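Local coordinates for ThiJ/PfpI family protein (Pseudomonas syringae pv. tomato, PDB 3EWN) that is of unknown function but belongs to the DJ-1/PfpI family, within the class I glutamine amidotransferase-like clan, at residues A117-S122 / L183-E188; L85-A90 / A187-Q192; G41-F46 / A52-V57. All coordinates share one frame; numbering follows the deposited sequence.

How the contacts relate
All three contacts pack helices against the central mixed sheet of the DJ-1/PfpI fold. Contacts 1 and 2 share helix 177-189 and set it on the neighbouring strands 119-123 and 87-90, their centres about 3 Å apart. Contact 3 lies about 10 to 11 Å from them and sets helix 36-46 on strand 53-58 of the same sheet. Contacts 1 and 3 are largely buried; contact 2, where helix 177-189 runs out, is partly buried and the smallest. Only contact 1 has a hydrogen bond across its segments; contact 2 is methyl packing and contact 3 isoleucine against imidazole and helix backbone. Phe46 touches Met185, joining the two helices.

Contact 1 of 3, residues A117-S122 / L183-E188; sequences AKYITS and LSMVAE
The ring of Tyr119 carries the terminal methyl of Met185 over one face and a carboxylate oxygen of Glu188 at its edge, near the ring plane. CE of Met185, a selenomethionine, stands 4.0 Å from Tyr119 CG, above the rim of the ring and not its centre. The selenium is farther off, 5.4 Å from the ring centroid and 24° from the ring normal, a loose Met-aromatic contact above the face. The Met185 chain, bent at both chi2 and chi3, folds the methyl back over the tyrosine, while SE passes 4.3 Å from Thr121 CG2. At the edge, Tyr119 OH donates to Glu188 OE2 at 2.6 Å, and that oxygen accepts through its anti lone pair, away from its carboxylate partner; ring and carboxylate planes are 77° apart. This is helix-on-sheet packing in the α/β sandwich of the DJ-1/PfpI family: strand 119-123 lies inside the mixed sheet and helix 177-189 runs nearly antiparallel to it on one side of the sheet, the local axes 12.1 Å apart at closest approach. Tyr119 and Thr121, alternate residues of the strand, both direct their CB toward the helix, and Met185 meets both. The hydroxyl of Thr121 is bonded to the carbonyl oxygen of Leu88 in the adjacent strand, while its methyl faces Met185. Glu188 OE1 forms a salt bridge with Arg165, so the two oxygens have different partners; both hold the carboxylate, and the nearby arginine probably favours its charged form.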
ATOM      1  N   ALA A 117     -21.961   1.394  13.035  1.00 10.68           N
ATOM      2  CA  ALA A 117     -21.207   0.609  12.061  1.00  9.31           C
ATOM      3  C   ALA A 117     -21.218  -0.880  12.386  1.00  9.80           C
ATOM      4  O   ALA A 117     -21.097  -1.270  13.547  1.00 11.00           O
ATOM      5  CB  ALA A 117     -19.762   1.119  11.987  1.00  9.34           C
ATOM      6  N   LYS A 118     -21.362  -1.713  11.359  1.00  9.87           N
ATOM      7  CA  LYS A 118     -21.378  -3.161  11.558  1.00 10.46           C
ATOM      8  C   LYS A 118     -20.003  -3.612  12.048  1.00 10.45           C
ATOM      9  O   LYS A 118     -19.888  -4.487  12.911  1.00 11.33           O
ATOM     10  CB  LYS A 118     -21.735  -3.869  10.248  1.00 13.65           C
ATOM     11  CG  LYS A 118     -22.013  -5.356  10.409  1.00 17.81           C
ATOM     12  CD  LYS A 118     -22.456  -5.997   9.096  1.00 21.41           C
ATOM     13  CE  LYS A 118     -22.726  -7.488   9.280  1.00 23.40           C
ATOM     14  NZ  LYS A 118     -23.140  -8.162   8.015  1.00 26.33           N
ATOM     15  N   TYR A 119     -18.961  -3.003  11.492  1.00  9.66           N
ATOM     16  CA  TYR A 119     -17.590  -3.315  11.875  1.00  9.23           C
ATOM     17  C   TYR A 119     -16.839  -2.024  12.159  1.00  7.79           C
ATOM     18  O   TYR A 119     -16.958  -1.056  11.413  1.00  9.69           O
ATOM     19  CB  TYR A 119     -16.871  -4.064  10.754  1.00  8.43           C
ATOM     20  CG  TYR A 119     -17.458  -5.416  10.422  1.00  8.01           C
ATOM     21  CD1 TYR A 119     -17.162  -6.541  11.195  1.00  9.31           C
ATOM     22  CD2 TYR A 119     -18.309  -5.572   9.329  1.00  8.31           C
ATOM     23  CE1 TYR A 119     -17.699  -7.788  10.882  1.00  9.72           C
ATOM     24  CE2 TYR A 119     -18.850  -6.814   9.007  1.00  8.70           C
ATOM     25  CZ  TYR A 119     -18.540  -7.914   9.787  1.00  9.02           C
ATOM     26  OH  TYR A 119     -19.072  -9.141   9.468  1.00 12.46           O
ATOM     27  N   ILE A 120     -16.076  -2.025  13.250  1.00  6.96           N
ATOM     28  CA  ILE A 120     -15.264  -0.882  13.656  1.00  7.55           C
ATOM     29  C   ILE A 120     -13.837  -1.392  13.511  1.00  8.01           C
ATOM     30  O   ILE A 120     -13.431  -2.339  14.187  1.00  7.67           O
ATOM     31  CB  ILE A 120     -15.567  -0.492  15.114  1.00  7.56           C
ATOM     32  CG1 ILE A 120     -17.004   0.034  15.200  1.00  8.98           C
ATOM     33  CG2 ILE A 120     -14.563   0.544  15.607  1.00  7.51           C
ATOM     34  CD1 ILE A 120     -17.461   0.372  16.604  1.00 10.74           C
ATOM     35  N   THR A 121     -13.074  -0.764  12.627  1.00  7.98           N
ATOM     36  CA  THR A 121     -11.727  -1.238  12.351  1.00  7.32           C
ATOM     37  C   THR A 121     -10.666  -0.156  12.262  1.00  6.66           C
ATOM     38  O   THR A 121     -10.968   1.029  12.154  1.00  6.90           O
ATOM     39  CB  THR A 121     -11.712  -2.005  11.021  1.00  7.87           C
ATOM     40  OG1 THR A 121     -11.961  -1.083   9.950  1.00  6.70           O
ATOM     41  CG2 THR A 121     -12.802  -3.077  11.004  1.00  8.52           C
ATOM     42  N   SER A 122      -9.413  -0.590  12.291  1.00  6.92           N
ATOM     43  CA  SER A 122      -8.282   0.320  12.184  1.00  5.92           C
ATOM     44  C   SER A 122      -7.030  -0.497  11.941  1.00  7.50           C
ATOM     45  O   SER A 122      -7.019  -1.717  12.115  1.00  7.10           O
ATOM     46  CB  SER A 122      -8.108   1.138  13.471  1.00  5.93           C
ATOM     47  OG  SER A 122      -7.658   0.329  14.551  1.00  6.50           O
ATOM     48  N   LEU A 183      -7.340  -8.753   3.848  1.00  7.37           N
ATOM     49  CA  LEU A 183      -7.699 -10.033   3.250  1.00  6.71           C
ATOM     50  C   LEU A 183      -8.689 -10.780   4.144  1.00  7.50           C
ATOM     51  O   LEU A 183      -9.624 -11.421   3.662  1.00  7.31           O
ATOM     52  CB  LEU A 183      -6.444 -10.879   3.025  1.00  7.12           C
ATOM     53  CG  LEU A 183      -6.596 -12.152   2.185  1.00  8.56           C
ATOM     54  CD1 LEU A 183      -7.123 -11.801   0.786  1.00  7.89           C
ATOM     55  CD2 LEU A 183      -5.247 -12.849   2.087  1.00  9.07           C
ATOM     56  N   SER A 184      -8.482 -10.697   5.450  1.00  8.31           N
ATOM     57  CA  SER A 184      -9.389 -11.347   6.380  1.00  8.98           C
ATOM     58  C   SER A 184     -10.759 -10.678   6.307  1.00  9.04           C
ATOM     59  O   SER A 184     -11.789 -11.348   6.394  1.00  9.56           O
ATOM     60  CB  SER A 184      -8.839 -11.271   7.803  1.00 10.01           C
ATOM     61  OG  SER A 184      -7.715 -12.122   7.948  1.00 12.50           O
HETATM   62  N   MSE A 185     -10.778  -9.355   6.152  1.00  8.76           N
HETATM   63  CA  MSE A 185     -12.052  -8.644   6.059  1.00 10.26           C
HETATM   64  C   MSE A 185     -12.811  -9.062   4.800  1.00  9.91           C
HETATM   65  O   MSE A 185     -14.035  -9.210   4.820  1.00  9.22           O
HETATM   66  CB  MSE A 185     -11.833  -7.124   6.053  1.00 10.99           C
HETATM   67  CG  MSE A 185     -11.472  -6.515   7.422  1.00 12.60           C
HETATM   68 SE   MSE A 185     -12.804  -6.797   8.799  1.00 21.35          SE
HETATM   69  CE  MSE A 185     -14.280  -5.868   8.008  1.00 15.39           C
ATOM     70  N   VAL A 186     -12.089  -9.250   3.699  1.00  8.42           N
ATOM     71  CA  VAL A 186     -12.733  -9.666   2.455  1.00  8.33           C
ATOM     72  C   VAL A 186     -13.455 -11.003   2.644  1.00  8.85           C
ATOM     73  O   VAL A 186     -14.568 -11.194   2.156  1.00  9.15           O
ATOM     74  CB  VAL A 186     -11.704  -9.801   1.306  1.00  8.23           C
ATOM     75  CG1 VAL A 186     -12.353 -10.464   0.093  1.00  8.28           C
ATOM     76  CG2 VAL A 186     -11.158  -8.423   0.928  1.00  8.76           C
ATOM     77  N   ALA A 187     -12.825 -11.935   3.354  1.00  8.36           N
ATOM     78  CA  ALA A 187     -13.444 -13.239   3.584  1.00  8.57           C
ATOM     79  C   ALA A 187     -14.641 -13.097   4.527  1.00  9.16           C
ATOM     80  O   ALA A 187     -15.662 -13.765   4.357  1.00 11.10           O
ATOM     81  CB  ALA A 187     -12.424 -14.208   4.175  1.00  7.65           C
ATOM     82  N   GLU A 188     -14.501 -12.228   5.524  1.00  9.46           N
ATOM     83  CA  GLU A 188     -15.570 -11.981   6.495  1.00 10.40           C
ATOM     84  C   GLU A 188     -16.806 -11.424   5.794  1.00 10.83           C
ATOM     85  O   GLU A 188     -17.927 -11.874   6.035  1.00 10.13           O
ATOM     86  CB  GLU A 188     -15.090 -10.983   7.555  1.00 10.44           C
ATOM     87  CG  GLU A 188     -16.157 -10.478   8.534  1.00 13.68           C
ATOM     88  CD  GLU A 188     -16.732 -11.576   9.413  1.00 15.35           C
ATOM     89  OE1 GLU A 188     -16.048 -12.601   9.610  1.00 16.40           O
ATOM     90  OE2 GLU A 188     -17.858 -11.410   9.925  1.00 15.49           O
TER

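Contact 2 of 3, residues L85-A90 / A187-Q192; sequences LTVLFA and AELRDQ
With CG anti to its carbonyl carbon (chi1 -63°) and an extended chi2 of 170°, Leu189 reaches from the end of its helix with both methyls aimed at the sheet, while Thr86 turns CG2 anti to its backbone N to meet one of them. The Leu189 branches divide the work: CD2 lies 4.0 Å from Thr86 CG2, and CD1 comes to 4.5 Å from Val87 CG2, a looser approach. The Thr86 and Leu189 side chains meet at a slant. Their CA atoms, Thr86 CA and Leu189 CA, are the nearest pair between the segments yet stand 9.2 Å apart, so the side chains alone span the gap. No hydrogen bond crosses the contact, and the small buried surface, 80 Å² over both sides, comes from these three residues. In the fold this is where helix 177-189 ends over the start of strand 87-90, one of the parallel strands of the DJ-1/PfpI sheet; Thr86 immediately precedes the strand, and Val87 is its first residue. The threonine is divided by polarity: OG1 bonds to the backbone N of Gln25, tying it to strand 25-29, and the methyl is given to the leucine. Leu189 also touches Tyr119 and Leu49, which widen its apolar surroundings. The helix ends right after Leu189, and Arg190, the next residue, forms a salt bridge with Glu24.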
ATOM      1  N   LEU A  85     -22.937   2.555   8.317  1.00 10.01           N
ATOM      2  CA  LEU A  85     -21.877   1.931   7.531  1.00  8.78           C
ATOM      3  C   LEU A  85     -21.678   0.449   7.807  1.00  8.66           C
ATOM      4  O   LEU A  85     -22.016  -0.047   8.880  1.00  9.12           O
ATOM      5  CB  LEU A  85     -20.555   2.645   7.819  1.00  8.49           C
ATOM      6  CG  LEU A  85     -20.512   4.153   7.573  1.00  9.54           C
ATOM      7  CD1 LEU A  85     -19.344   4.766   8.340  1.00  8.25           C
ATOM      8  CD2 LEU A  85     -20.394   4.423   6.083  1.00  9.87           C
ATOM      9  N   THR A  86     -21.119  -0.254   6.824  1.00  8.56           N
ATOM     10  CA  THR A  86     -20.814  -1.666   6.991  1.00  7.85           C
ATOM     11  C   THR A  86     -19.486  -1.685   7.736  1.00  9.17           C
ATOM     12  O   THR A  86     -19.280  -2.474   8.661  1.00  9.00           O
ATOM     13  CB  THR A  86     -20.621  -2.367   5.636  1.00  9.61           C
ATOM     14  OG1 THR A  86     -21.781  -2.153   4.824  1.00  9.74           O
ATOM     15  CG2 THR A  86     -20.406  -3.861   5.834  1.00  7.50           C
ATOM     16  N   VAL A  87     -18.589  -0.789   7.329  1.00  7.40           N
ATOM     17  CA  VAL A  87     -17.271  -0.692   7.947  1.00  6.81           C
ATOM     18  C   VAL A  87     -16.794   0.739   8.174  1.00  7.13           C
ATOM     19  O   VAL A  87     -16.904   1.588   7.293  1.00  7.86           O
ATOM     20  CB  VAL A  87     -16.194  -1.391   7.089  1.00  5.52           C
ATOM     21  CG1 VAL A  87     -14.832  -1.265   7.769  1.00  6.55           C
ATOM     22  CG2 VAL A  87     -16.552  -2.851   6.877  1.00  7.00           C
ATOM     23  N   LEU A  88     -16.274   0.994   9.371  1.00  7.03           N
ATOM     24  CA  LEU A  88     -15.705   2.297   9.711  1.00  6.33           C
ATOM     25  C   LEU A  88     -14.236   1.946   9.893  1.00  6.46           C
ATOM     26  O   LEU A  88     -13.918   0.986  10.589  1.00  6.78           O
ATOM     27  CB  LEU A  88     -16.283   2.835  11.023  1.00  6.35           C
ATOM     28  CG  LEU A  88     -15.677   4.157  11.527  1.00  5.58           C
ATOM     29  CD1 LEU A  88     -15.858   5.270  10.486  1.00  7.95           C
ATOM     30  CD2 LEU A  88     -16.338   4.546  12.834  1.00  6.90           C
ATOM     31  N   PHE A  89     -13.342   2.709   9.272  1.00  5.17           N
ATOM     32  CA  PHE A  89     -11.914   2.404   9.346  1.00  6.16           C
ATOM     33  C   PHE A  89     -11.036   3.623   9.578  1.00  6.08           C
ATOM     34  O   PHE A  89     -11.295   4.689   9.030  1.00  6.59           O
ATOM     35  CB  PHE A  89     -11.482   1.729   8.037  1.00  5.88           C
ATOM     36  CG  PHE A  89      -9.990   1.614   7.868  1.00  6.43           C
ATOM     37  CD1 PHE A  89      -9.308   0.486   8.317  1.00  7.38           C
ATOM     38  CD2 PHE A  89      -9.267   2.635   7.261  1.00  7.27           C
ATOM     39  CE1 PHE A  89      -7.927   0.377   8.160  1.00  7.41           C
ATOM     40  CE2 PHE A  89      -7.885   2.538   7.101  1.00  7.37           C
ATOM     41  CZ  PHE A  89      -7.213   1.407   7.551  1.00  9.19           C
ATOM     42  N   ALA A  90      -9.982   3.448  10.377  1.00  5.89           N
ATOM     43  CA  ALA A  90      -9.043   4.535  10.638  1.00  5.87           C
ATOM     44  C   ALA A  90      -7.603   4.067  10.473  1.00  6.21           C
ATOM     45  O   ALA A  90      -7.204   3.050  11.047  1.00  6.72           O
ATOM     46  CB  ALA A  90      -9.238   5.088  12.042  1.00  6.71           C
ATOM     47  N   ALA A 187     -12.825 -11.935   3.354  1.00  8.36           N
ATOM     48  CA  ALA A 187     -13.444 -13.239   3.584  1.00  8.57           C
ATOM     49  C   ALA A 187     -14.641 -13.097   4.527  1.00  9.16           C
ATOM     50  O   ALA A 187     -15.662 -13.765   4.357  1.00 11.10           O
ATOM     51  CB  ALA A 187     -12.424 -14.208   4.175  1.00  7.65           C
ATOM     52  N   GLU A 188     -14.501 -12.228   5.524  1.00  9.46           N
ATOM     53  CA  GLU A 188     -15.570 -11.981   6.495  1.00 10.40           C
ATOM     54  C   GLU A 188     -16.806 -11.424   5.794  1.00 10.83           C
ATOM     55  O   GLU A 188     -17.927 -11.874   6.035  1.00 10.13           O
ATOM     56  CB  GLU A 188     -15.090 -10.983   7.555  1.00 10.44           C
ATOM     57  CG  GLU A 188     -16.157 -10.478   8.534  1.00 13.68           C
ATOM     58  CD  GLU A 188     -16.732 -11.576   9.413  1.00 15.35           C
ATOM     59  OE1 GLU A 188     -16.048 -12.601   9.610  1.00 16.40           O
ATOM     60  OE2 GLU A 188     -17.858 -11.410   9.925  1.00 15.49           O
ATOM     61  N   LEU A 189     -16.586 -10.452   4.916  1.00  9.50           N
ATOM     62  CA  LEU A 189     -17.671  -9.806   4.180  1.00  9.81           C
ATOM     63  C   LEU A 189     -18.297 -10.670   3.081  1.00 10.68           C
ATOM     64  O   LEU A 189     -19.508 -10.618   2.853  1.00 10.98           O
ATOM     65  CB  LEU A 189     -17.168  -8.483   3.595  1.00  9.54           C
ATOM     66  CG  LEU A 189     -16.756  -7.466   4.667  1.00  8.91           C
ATOM     67  CD1 LEU A 189     -16.046  -6.278   4.024  1.00  9.86           C
ATOM     68  CD2 LEU A 189     -17.989  -7.013   5.435  1.00 10.27           C
ATOM     69  N   ARG A 190     -17.475 -11.457   2.394  1.00  9.98           N
ATOM     70  CA  ARG A 190     -17.966 -12.331   1.332  1.00 10.05           C
ATOM     71  C   ARG A 190     -17.706 -13.759   1.805  1.00 10.68           C
ATOM     72  O   ARG A 190     -18.418 -14.254   2.672  1.00 12.06           O
ATOM     73  CB  ARG A 190     -17.234 -12.024   0.021  1.00  8.33           C
ATOM     74  CG  ARG A 190     -17.414 -10.578  -0.457  1.00  8.72           C
ATOM     75  CD  ARG A 190     -18.884 -10.213  -0.640  1.00  8.26           C
ATOM     76  NE  ARG A 190     -19.068  -8.800  -0.973  1.00  7.34           N
ATOM     77  CZ  ARG A 190     -18.943  -8.282  -2.191  1.00  8.40           C
ATOM     78  NH1 ARG A 190     -18.639  -9.056  -3.228  1.00 10.06           N
ATOM     79  NH2 ARG A 190     -19.105  -6.979  -2.371  1.00  8.36           N
ATOM     80  N   ASP A 191     -16.708 -14.430   1.240  1.00  9.76           N
ATOM     81  CA  ASP A 191     -16.366 -15.771   1.706  1.00 10.44           C
ATOM     82  C   ASP A 191     -14.890 -16.034   1.435  1.00  9.59           C
ATOM     83  O   ASP A 191     -14.210 -15.190   0.860  1.00  8.85           O
ATOM     84  CB  ASP A 191     -17.275 -16.857   1.087  1.00 11.14           C
ATOM     85  CG  ASP A 191     -16.997 -17.126  -0.382  1.00 13.16           C
ATOM     86  OD1 ASP A 191     -16.023 -16.585  -0.943  1.00 12.69           O
ATOM     87  OD2 ASP A 191     -17.772 -17.908  -0.977  1.00 13.14           O
ATOM     88  N   GLN A 192     -14.382 -17.183   1.859  1.00  9.98           N
ATOM     89  CA  GLN A 192     -12.964 -17.464   1.671  1.00  8.75           C
ATOM     90  C   GLN A 192     -12.524 -17.554   0.218  1.00  8.85           C
ATOM     91  O   GLN A 192     -11.418 -17.137  -0.131  1.00  8.36           O
ATOM     92  CB  GLN A 192     -12.574 -18.750   2.395  1.00  8.55           C
ATOM     93  CG  GLN A 192     -11.078 -18.997   2.374  1.00  8.82           C
ATOM     94  CD  GLN A 192     -10.665 -20.141   3.266  1.00  9.57           C
ATOM     95  OE1 GLN A 192     -11.253 -20.357   4.324  1.00 13.06           O
ATOM     96  NE2 GLN A 192      -9.628 -20.867   2.861  1.00  9.52           N
TER

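Contact 3 of 3, residues G41-F46 / A52-V57; sequences GPHCMF and AKIYIV
Ile54 points its CB at helix 36-46, where its CG2 meets His43 and its CD1 lies between His43 and Phe46, one turn apart. From CB, the CG2 methyl goes anti to the backbone N and comes 4.1 Å from His43 CD2. The other branch leaves through CG1, anti to the carbonyl carbon (chi1 -61°), and with chi2 extended at 173° carries CD1 out to the helix. There the methyl is 4.0 Å from His43 NE2 and 3.9 Å from the carbonyl carbon of Phe46; the CB of Phe46 is also 4.0 Å from it. One methyl thus touches an imidazole, a side-chain stem and the helix backbone. Ile56, two residues along the strand, adds its own CD1 at 4.1 Å from His43 CD2, and its side chain crosses the histidine at about a right angle. Beyond its CB, Phe46 turns its ring away from strand 53-58 to touch Met28 and Met185. The two segments belong to a βαβ unit, in which strand 25-29, helix 36-46 and strand 53-58 follow one another and the two strands lie side by side in parallel. Helix and second strand run nearly antiparallel, at 157°, with their local axes 10.6 Å apart at closest approach. Met28 of the first strand touches both His43 and Phe46, so the helix rests on both strands. The same contact reaches the subunit interface: His43 packs on Ala68 of the second subunit and Ile56 on Leu70 of that subunit. Without a hydrogen bond between the segments, their association rests on burial of apolar surface and van der Waals contact, with isoleucine methyls approaching CD2 and NE2 of the imidazole obliquely.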
ATOM      1  N   GLY A  41      -3.095  -0.453   2.080  1.00  7.51           N
ATOM      2  CA  GLY A  41      -3.054  -1.899   2.232  1.00  6.23           C
ATOM      3  C   GLY A  41      -4.501  -2.358   2.302  1.00  7.55           C
ATOM      4  O   GLY A  41      -4.931  -3.215   1.529  1.00  7.29           O
ATOM      5  N   PRO A  42      -5.284  -1.804   3.236  1.00  6.30           N
ATOM      6  CA  PRO A  42      -6.691  -2.193   3.354  1.00  7.04           C
ATOM      7  C   PRO A  42      -7.499  -1.795   2.115  1.00  6.88           C
ATOM      8  O   PRO A  42      -8.340  -2.558   1.644  1.00  7.36           O
ATOM      9  CB  PRO A  42      -7.151  -1.443   4.604  1.00  5.81           C
ATOM     10  CG  PRO A  42      -5.912  -1.406   5.439  1.00  6.21           C
ATOM     11  CD  PRO A  42      -4.844  -1.060   4.428  1.00  5.87           C
ATOM     12  N   HIS A  43      -7.245  -0.601   1.587  1.00  7.08           N
ATOM     13  CA  HIS A  43      -7.983  -0.143   0.413  1.00  6.15           C
ATOM     14  C   HIS A  43      -7.827  -1.143  -0.732  1.00  6.62           C
ATOM     15  O   HIS A  43      -8.779  -1.423  -1.464  1.00  7.33           O
ATOM     16  CB  HIS A  43      -7.506   1.252  -0.016  1.00  6.61           C
ATOM     17  CG  HIS A  43      -8.374   1.890  -1.059  1.00  7.95           C
ATOM     18  ND1 HIS A  43      -8.254   1.611  -2.403  1.00  7.60           N
ATOM     19  CD2 HIS A  43      -9.411   2.755  -0.947  1.00  8.19           C
ATOM     20  CE1 HIS A  43      -9.178   2.274  -3.075  1.00  8.67           C
ATOM     21  NE2 HIS A  43      -9.895   2.976  -2.215  1.00  7.84           N
ATOM     22  N   CYS A  44      -6.622  -1.685  -0.871  1.00  6.79           N
ATOM     23  CA  CYS A  44      -6.326  -2.671  -1.902  1.00  8.67           C
ATOM     24  C   CYS A  44      -7.299  -3.844  -1.789  1.00  9.06           C
ATOM     25  O   CYS A  44      -7.841  -4.322  -2.787  1.00  8.04           O
ATOM     26  CB  CYS A  44      -4.893  -3.174  -1.734  1.00  9.58           C
ATOM     27  SG  CYS A  44      -4.443  -4.564  -2.792  1.00 14.43           S
HETATM   28  N   MSE A  45      -7.523  -4.299  -0.562  1.00  8.65           N
HETATM   29  CA  MSE A  45      -8.429  -5.415  -0.330  1.00  9.00           C
HETATM   30  C   MSE A  45      -9.899  -5.019  -0.398  1.00  8.31           C
HETATM   31  O   MSE A  45     -10.688  -5.709  -1.034  1.00  7.72           O
HETATM   32  CB  MSE A  45      -8.129  -6.077   1.017  1.00 10.25           C
HETATM   33  CG  MSE A  45      -6.736  -6.711   1.089  1.00 11.83           C
HETATM   34 SE   MSE A  45      -6.393  -8.030  -0.272  1.00 20.87          SE
HETATM   35  CE  MSE A  45      -4.523  -8.243  -0.030  1.00 14.89           C
ATOM     36  N   PHE A  46     -10.277  -3.926   0.259  1.00  7.16           N
ATOM     37  CA  PHE A  46     -11.672  -3.491   0.222  1.00  7.88           C
ATOM     38  C   PHE A  46     -12.074  -3.136  -1.204  1.00  8.71           C
ATOM     39  O   PHE A  46     -13.224  -3.331  -1.613  1.00  8.40           O
ATOM     40  CB  PHE A  46     -11.894  -2.261   1.109  1.00  8.44           C
ATOM     41  CG  PHE A  46     -11.871  -2.551   2.580  1.00  8.77           C
ATOM     42  CD1 PHE A  46     -12.588  -3.620   3.103  1.00 10.02           C
ATOM     43  CD2 PHE A  46     -11.168  -1.727   3.452  1.00  8.88           C
ATOM     44  CE1 PHE A  46     -12.610  -3.862   4.474  1.00 12.04           C
ATOM     45  CE2 PHE A  46     -11.184  -1.962   4.827  1.00 10.71           C
ATOM     46  CZ  PHE A  46     -11.909  -3.033   5.336  1.00 10.72           C
ATOM     47  N   ALA A  52     -19.370  -2.770  -3.695  1.00 10.68           N
ATOM     48  CA  ALA A  52     -19.149  -1.996  -2.487  1.00  9.57           C
ATOM     49  C   ALA A  52     -18.836  -0.550  -2.823  1.00 10.61           C
ATOM     50  O   ALA A  52     -18.268  -0.252  -3.878  1.00 12.32           O
ATOM     51  CB  ALA A  52     -18.007  -2.600  -1.679  1.00 10.46           C
ATOM     52  N   LYS A  53     -19.223   0.342  -1.920  1.00  9.95           N
ATOM     53  CA  LYS A  53     -18.967   1.764  -2.084  1.00 10.71           C
ATOM     54  C   LYS A  53     -17.995   2.193  -0.996  1.00 10.07           C
ATOM     55  O   LYS A  53     -18.267   2.027   0.190  1.00 10.64           O
ATOM     56  CB  LYS A  53     -20.268   2.558  -1.967  1.00 13.12           C
ATOM     57  CG  LYS A  53     -21.267   2.234  -3.067  1.00 16.24           C
ATOM     58  CD  LYS A  53     -22.525   3.066  -2.936  1.00 20.79           C
ATOM     59  CE  LYS A  53     -23.504   2.749  -4.059  1.00 23.76           C
ATOM     60  NZ  LYS A  53     -24.694   3.642  -4.010  1.00 25.55           N
ATOM     61  N   ILE A  54     -16.850   2.726  -1.407  1.00  9.23           N
ATOM     62  CA  ILE A  54     -15.838   3.177  -0.455  1.00  9.18           C
ATOM     63  C   ILE A  54     -15.820   4.699  -0.376  1.00  9.58           C
ATOM     64  O   ILE A  54     -15.792   5.382  -1.402  1.00 10.72           O
ATOM     65  CB  ILE A  54     -14.429   2.698  -0.867  1.00  9.49           C
ATOM     66  CG1 ILE A  54     -14.382   1.170  -0.888  1.00  9.98           C
ATOM     67  CG2 ILE A  54     -13.388   3.240   0.111  1.00 10.20           C
ATOM     68  CD1 ILE A  54     -13.088   0.606  -1.448  1.00  9.29           C
ATOM     69  N   TYR A  55     -15.842   5.225   0.842  1.00  8.76           N
ATOM     70  CA  TYR A  55     -15.812   6.667   1.054  1.00  9.05           C
ATOM     71  C   TYR A  55     -14.502   7.053   1.737  1.00  8.77           C
ATOM     72  O   TYR A  55     -14.158   6.495   2.779  1.00  7.94           O
ATOM     73  CB  TYR A  55     -16.987   7.089   1.937  1.00  9.62           C
ATOM     74  CG  TYR A  55     -18.334   6.655   1.406  1.00 11.34           C
ATOM     75  CD1 TYR A  55     -19.012   7.421   0.462  1.00 11.98           C
ATOM     76  CD2 TYR A  55     -18.913   5.458   1.824  1.00 12.56           C
ATOM     77  CE1 TYR A  55     -20.242   7.005  -0.058  1.00 12.55           C
ATOM     78  CE2 TYR A  55     -20.142   5.031   1.310  1.00 13.00           C
ATOM     79  CZ  TYR A  55     -20.798   5.811   0.370  1.00 13.08           C
ATOM     80  OH  TYR A  55     -22.005   5.396  -0.146  1.00 14.29           O
ATOM     81  N   ILE A  56     -13.767   7.986   1.136  1.00  9.11           N
ATOM     82  CA  ILE A  56     -12.513   8.469   1.709  1.00  8.03           C
ATOM     83  C   ILE A  56     -12.943   9.729   2.455  1.00  8.24           C
ATOM     84  O   ILE A  56     -13.116  10.789   1.859  1.00  8.34           O
ATOM     85  CB  ILE A  56     -11.496   8.801   0.599  1.00  8.43           C
ATOM     86  CG1 ILE A  56     -11.320   7.581  -0.312  1.00  8.99           C
ATOM     87  CG2 ILE A  56     -10.155   9.189   1.206  1.00  8.03           C
ATOM     88  CD1 ILE A  56     -10.874   6.306   0.418  1.00 10.46           C
ATOM     89  N   VAL A  57     -13.125   9.591   3.768  1.00  8.10           N
ATOM     90  CA  VAL A  57     -13.625  10.670   4.612  1.00  7.78           C
ATOM     91  C   VAL A  57     -12.600  11.512   5.351  1.00  8.42           C
ATOM     92  O   VAL A  57     -11.676  10.987   5.969  1.00  8.51           O
ATOM     93  CB  VAL A  57     -14.599  10.101   5.661  1.00  8.73           C
ATOM     94  CG1 VAL A  57     -15.325  11.230   6.370  1.00  7.80           C
ATOM     95  CG2 VAL A  57     -15.581   9.158   4.996  1.00  8.93           C
TER